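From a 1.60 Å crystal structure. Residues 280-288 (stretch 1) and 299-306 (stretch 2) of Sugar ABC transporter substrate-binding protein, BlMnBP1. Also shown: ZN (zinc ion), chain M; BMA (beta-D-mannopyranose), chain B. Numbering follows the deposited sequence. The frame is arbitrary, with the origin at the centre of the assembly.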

ATOM      1  N   MET A 280       0.914  13.037  -8.044  1.00 17.45           N
ATOM      2  CA  MET A 280       1.127  12.529  -6.696  1.00 16.39           C
ATOM      3  C   MET A 280       1.526  11.068  -6.798  1.00 16.73           C
ATOM      4  O   MET A 280       0.908  10.313  -7.546  1.00 16.39           O
ATOM      5  CB  MET A 280      -0.138  12.689  -5.831  1.00 16.39           C
ATOM      6  CG  MET A 280      -0.370  14.132  -5.430  1.00 16.39           C
ATOM      7  SD  MET A 280      -1.593  14.330  -4.132  1.00 16.39           S
ATOM      8  CE  MET A 280      -3.094  14.486  -5.094  1.00 21.19           C
ATOM      9  N   VAL A 281       2.554  10.672  -6.051  1.00 16.39           N
ATOM     10  CA  VAL A 281       3.092   9.323  -6.130  1.00 16.39           C
ATOM     11  C   VAL A 281       2.299   8.504  -5.118  1.00 17.10           C
ATOM     12  O   VAL A 281       2.575   8.525  -3.923  1.00 16.39           O
ATOM     13  CB  VAL A 281       4.595   9.313  -5.869  1.00 16.39           C
ATOM     14  CG1 VAL A 281       5.145   7.881  -5.865  1.00 16.39           C
ATOM     15  CG2 VAL A 281       5.291  10.156  -6.934  1.00 16.39           C
ATOM     16  N   LEU A 282       1.266   7.832  -5.603  1.00 16.39           N
ATOM     17  CA  LEU A 282       0.331   7.114  -4.742  1.00 16.39           C
ATOM     18  C   LEU A 282      -0.084   5.839  -5.443  1.00 16.39           C
ATOM     19  O   LEU A 282      -0.006   5.737  -6.659  1.00 16.39           O
ATOM     20  CB  LEU A 282      -0.912   7.934  -4.435  1.00 18.66           C
ATOM     21  CG  LEU A 282      -0.680   9.239  -3.690  1.00 16.39           C
ATOM     22  CD1 LEU A 282      -1.843  10.192  -3.919  1.00 19.73           C
ATOM     23  CD2 LEU A 282      -0.498   8.952  -2.229  1.00 19.69           C
ATOM     24  N   GLY A 283      -0.554   4.885  -4.674  1.00 16.39           N
ATOM     25  CA  GLY A 283      -1.028   3.664  -5.274  1.00 16.39           C
ATOM     26  C   GLY A 283      -2.379   3.853  -5.947  1.00 16.39           C
ATOM     27  O   GLY A 283      -3.037   4.879  -5.801  1.00 16.39           O
ATOM     28  N   ALA A 284      -2.780   2.810  -6.679  1.00 16.39           N
ATOM     29  CA  ALA A 284      -3.977   2.857  -7.514  1.00 16.39           C
ATOM     30  C   ALA A 284      -5.245   3.106  -6.715  1.00 16.39           C
ATOM     31  O   ALA A 284      -6.238   3.585  -7.275  1.00 16.39           O
ATOM     32  CB  ALA A 284      -4.098   1.546  -8.304  1.00 16.39           C
ATOM     33  N   TRP A 285      -5.235   2.778  -5.425  1.00 16.39           N
ATOM     34  CA  TRP A 285      -6.388   3.042  -4.570  1.00 17.63           C
ATOM     35  C   TRP A 285      -6.759   4.523  -4.552  1.00 17.12           C
ATOM     36  O   TRP A 285      -7.904   4.866  -4.240  1.00 16.39           O
ATOM     37  CB  TRP A 285      -6.104   2.553  -3.142  1.00 16.39           C
ATOM     38  CG  TRP A 285      -4.888   3.182  -2.612  1.00 16.39           C
ATOM     39  CD1 TRP A 285      -3.629   2.668  -2.626  1.00 16.39           C
ATOM     40  CD2 TRP A 285      -4.790   4.470  -1.989  1.00 16.39           C
ATOM     41  NE1 TRP A 285      -2.751   3.561  -2.058  1.00 16.39           N
ATOM     42  CE2 TRP A 285      -3.436   4.674  -1.672  1.00 16.39           C
ATOM     43  CE3 TRP A 285      -5.715   5.468  -1.685  1.00 21.75           C
ATOM     44  CZ2 TRP A 285      -2.985   5.824  -1.065  1.00 16.39           C
ATOM     45  CZ3 TRP A 285      -5.262   6.626  -1.090  1.00 16.39           C
ATOM     46  CH2 TRP A 285      -3.917   6.782  -0.763  1.00 16.39           C
ATOM     47  N   ALA A 286      -5.829   5.406  -4.917  1.00 16.39           N
ATOM     48  CA  ALA A 286      -6.068   6.838  -4.833  1.00 17.73           C
ATOM     49  C   ALA A 286      -6.861   7.363  -6.020  1.00 18.37           C
ATOM     50  O   ALA A 286      -7.497   8.414  -5.912  1.00 16.39           O
ATOM     51  CB  ALA A 286      -4.727   7.578  -4.710  1.00 17.55           C
ATOM     52  N   VAL A 287      -6.875   6.622  -7.126  1.00 16.39           N
ATOM     53  CA  VAL A 287      -7.539   7.120  -8.331  1.00 17.56           C
ATOM     54  C   VAL A 287      -9.001   7.441  -8.091  1.00 16.39           C
ATOM     55  O   VAL A 287      -9.415   8.582  -8.373  1.00 16.39           O
ATOM     56  CB  VAL A 287      -7.333   6.100  -9.490  1.00 17.33           C
ATOM     57  CG1 VAL A 287      -8.082   6.546 -10.724  1.00 20.54           C
ATOM     58  CG2 VAL A 287      -5.862   5.955  -9.797  1.00 16.87           C
ATOM     59  N   PRO A 288      -9.833   6.537  -7.557  1.00 16.39           N
ATOM     60  CA  PRO A 288     -11.241   6.914  -7.331  1.00 17.83           C
ATOM     61  C   PRO A 288     -11.404   8.061  -6.342  1.00 20.31           C
ATOM     62  O   PRO A 288     -12.337   8.860  -6.465  1.00 16.39           O
ATOM     63  CB  PRO A 288     -11.874   5.612  -6.803  1.00 18.05           C
ATOM     64  CG  PRO A 288     -10.738   4.854  -6.180  1.00 17.79           C
ATOM     65  CD  PRO A 288      -9.566   5.147  -7.132  1.00 20.45           C
ATOM     66  N   ASP A 299     -10.203  13.975 -15.970  1.00 16.39           N
ATOM     67  CA  ASP A 299      -8.849  14.500 -16.035  1.00 16.39           C
ATOM     68  C   ASP A 299      -7.865  13.702 -15.181  1.00 18.83           C
ATOM     69  O   ASP A 299      -6.658  13.932 -15.296  1.00 17.60           O
ATOM     70  CB  ASP A 299      -8.850  15.973 -15.607  1.00 19.01           C
ATOM     71  CG  ASP A 299      -9.622  16.867 -16.580  1.00 19.22           C
ATOM     72  OD1 ASP A 299      -9.735  16.498 -17.777  1.00 21.22           O
ATOM     73  OD2 ASP A 299     -10.098  17.938 -16.153  1.00 16.39           O
ATOM     74  N   ILE A 300      -8.343  12.755 -14.372  1.00 16.39           N
ATOM     75  CA  ILE A 300      -7.468  11.932 -13.537  1.00 16.39           C
ATOM     76  C   ILE A 300      -6.997  10.730 -14.335  1.00 17.78           C
ATOM     77  O   ILE A 300      -7.805   9.941 -14.825  1.00 18.27           O
ATOM     78  CB  ILE A 300      -8.189  11.474 -12.256  1.00 18.29           C
ATOM     79  CG1 ILE A 300      -8.713  12.651 -11.455  1.00 21.19           C
ATOM     80  CG2 ILE A 300      -7.234  10.630 -11.408  1.00 18.65           C
ATOM     81  CD1 ILE A 300      -7.715  13.673 -11.139  1.00 16.64           C
ATOM     82  N   GLY A 301      -5.675  10.552 -14.410  1.00 16.39           N
ATOM     83  CA  GLY A 301      -5.085   9.390 -15.024  1.00 16.39           C
ATOM     84  C   GLY A 301      -4.160   8.688 -14.041  1.00 18.45           C
ATOM     85  O   GLY A 301      -3.897   9.161 -12.940  1.00 16.39           O
ATOM     86  N   TYR A 302      -3.670   7.542 -14.464  1.00 16.39           N
ATOM     87  CA  TYR A 302      -2.795   6.745 -13.619  1.00 17.12           C
ATOM     88  C   TYR A 302      -1.708   6.175 -14.512  1.00 16.39           C
ATOM     89  O   TYR A 302      -2.004   5.583 -15.550  1.00 16.39           O
ATOM     90  CB  TYR A 302      -3.590   5.644 -12.911  1.00 16.39           C
ATOM     91  CG  TYR A 302      -2.788   4.910 -11.902  1.00 16.93           C
ATOM     92  CD1 TYR A 302      -2.333   5.528 -10.744  1.00 18.13           C
ATOM     93  CD2 TYR A 302      -2.524   3.582 -12.082  1.00 20.25           C
ATOM     94  CE1 TYR A 302      -1.582   4.801  -9.805  1.00 16.39           C
ATOM     95  CE2 TYR A 302      -1.785   2.872 -11.176  1.00 22.17           C
ATOM     96  CZ  TYR A 302      -1.342   3.468 -10.044  1.00 18.76           C
ATOM     97  OH  TYR A 302      -0.617   2.647  -9.190  1.00 27.90           O
ATOM     98  N   MET A 303      -0.459   6.402 -14.142  1.00 16.39           N
ATOM     99  CA  MET A 303       0.651   5.957 -14.957  1.00 18.63           C
ATOM    100  C   MET A 303       1.618   5.127 -14.143  1.00 22.60           C
ATOM    101  O   MET A 303       1.681   5.243 -12.912  1.00 16.39           O
ATOM    102  CB  MET A 303       1.412   7.143 -15.554  1.00 18.10           C
ATOM    103  CG  MET A 303       1.920   8.116 -14.519  1.00 16.47           C
ATOM    104  SD  MET A 303       2.921   9.353 -15.349  1.00 39.46           S
ATOM    105  CE  MET A 303       4.507   8.729 -14.955  1.00 23.59           C
ATOM    106  N   PRO A 304       2.409   4.301 -14.806  1.00 21.33           N
ATOM    107  CA  PRO A 304       3.488   3.606 -14.103  1.00 17.38           C
ATOM    108  C   PRO A 304       4.493   4.603 -13.555  1.00 19.44           C
ATOM    109  O   PRO A 304       4.660   5.702 -14.086  1.00 16.39           O
ATOM    110  CB  PRO A 304       4.097   2.707 -15.187  1.00 22.50           C
ATOM    111  CG  PRO A 304       3.042   2.651 -16.286  1.00 19.81           C
ATOM    112  CD  PRO A 304       2.379   3.969 -16.248  1.00 23.15           C
ATOM    113  N   PHE A 305       5.153   4.219 -12.472  1.00 16.39           N
ATOM    114  CA  PHE A 305       6.279   5.001 -11.991  1.00 16.39           C
ATOM    115  C   PHE A 305       7.328   5.074 -13.098  1.00 16.39           C
ATOM    116  O   PHE A 305       7.564   4.083 -13.793  1.00 16.39           O
ATOM    117  CB  PHE A 305       6.899   4.384 -10.720  1.00 16.39           C
ATOM    118  CG  PHE A 305       7.894   5.312 -10.017  1.00 16.58           C
ATOM    119  CD1 PHE A 305       9.246   5.269 -10.332  1.00 18.02           C
ATOM    120  CD2 PHE A 305       7.472   6.241  -9.083  1.00 17.91           C
ATOM    121  CE1 PHE A 305      10.145   6.124  -9.737  1.00 18.99           C
ATOM    122  CE2 PHE A 305       8.374   7.100  -8.484  1.00 19.36           C
ATOM    123  CZ  PHE A 305       9.721   7.036  -8.811  1.00 16.39           C
ATOM    124  N   PRO A 306       7.976   6.205 -13.279  1.00 16.39           N
ATOM    125  CA  PRO A 306       8.871   6.379 -14.443  1.00 18.18           C
ATOM    126  C   PRO A 306      10.258   5.768 -14.281  1.00 16.39           C
ATOM    127  O   PRO A 306      11.275   6.443 -14.243  1.00 16.39           O
ATOM    128  CB  PRO A 306       8.922   7.906 -14.587  1.00 19.07           C
ATOM    129  CG  PRO A 306       8.719   8.403 -13.175  1.00 19.18           C
ATOM    130  CD  PRO A 306       7.795   7.453 -12.516  1.00 16.39           C
TER
HETATM  131 ZN    ZN M 513     -11.874  18.782 -16.910  1.00100.24          ZN
HETATM  132  C1  BMA B   2      -4.803   5.942   3.346  1.00 16.39           C
HETATM  133  C2  BMA B   2      -3.587   5.477   4.202  1.00 17.14           C
HETATM  134  C3  BMA B   2      -2.707   4.626   3.340  1.00 18.09           C
HETATM  135  C4  BMA B   2      -3.508   3.569   2.587  1.00 16.39           C
HETATM  136  C5  BMA B   2      -4.643   4.211   1.787  1.00 17.65           C
HETATM  137  C6  BMA B   2      -5.500   3.171   1.092  1.00 16.39           C
HETATM  138  O2  BMA B   2      -4.001   4.604   5.251  1.00 16.39           O
HETATM  139  O3  BMA B   2      -1.670   3.975   4.082  1.00 16.39           O
HETATM  140  O4  BMA B   2      -2.635   2.928   1.695  1.00 16.39           O
HETATM  141  O5  BMA B   2      -5.480   4.923   2.713  1.00 16.39           O
HETATM  142  O6  BMA B   2      -6.166   2.339   2.057  1.00 16.39           O
HETATM  143  O   HOH W   1     -11.867  17.630 -18.705  1.00 35.13           O

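The contact centres on Tyr302, whose CA-to-CB bond points toward stretch 1 and whose ring lies against Val287: CG2 of Val287 comes 3.7 Å from CD1 of Tyr302. The same valine, also directed toward its partner strand, sets CG1 4.2 Å from CG2 of Ile300, so its two methyls are shared between residues two apart on the strand that begins at Ile300, with Gly301 between them. Ala284 adds its methyl farther along the tyrosine, Ala284 CB to Tyr302 CZ 3.8 Å. CG1 of Val281 meets CE2 of Phe305 at 4.2 Å, at the ring edge. The backbones stay apart, CA of Val281 7.9 Å from CA of Phe305 and CA of Val287 7.1 Å from CA of Ile300, leaving room for side chains. No hydrogen bond joins the stretches; the contact is mostly side-chain packing, and 310 Å² is buried, both sides summed. Stretch 1 instead bonds to itself: the strand that includes Met280 gives way to a type I turn, Gly283 to Ala286, closed by Ala286 N to Gly283 O at 3.0 Å. Toward the polar edge, Leu282 O sits 3.6 Å from Tyr302 CE1, near the ring plane. Ala284 N lies 3.3 Å from Tyr302 OH, but the angle is poor for a hydrogen bond; the hydroxyl is satisfied elsewhere in the structure. Beyond the contact, Asp299 OD2 binds ZN at 2.1 Å.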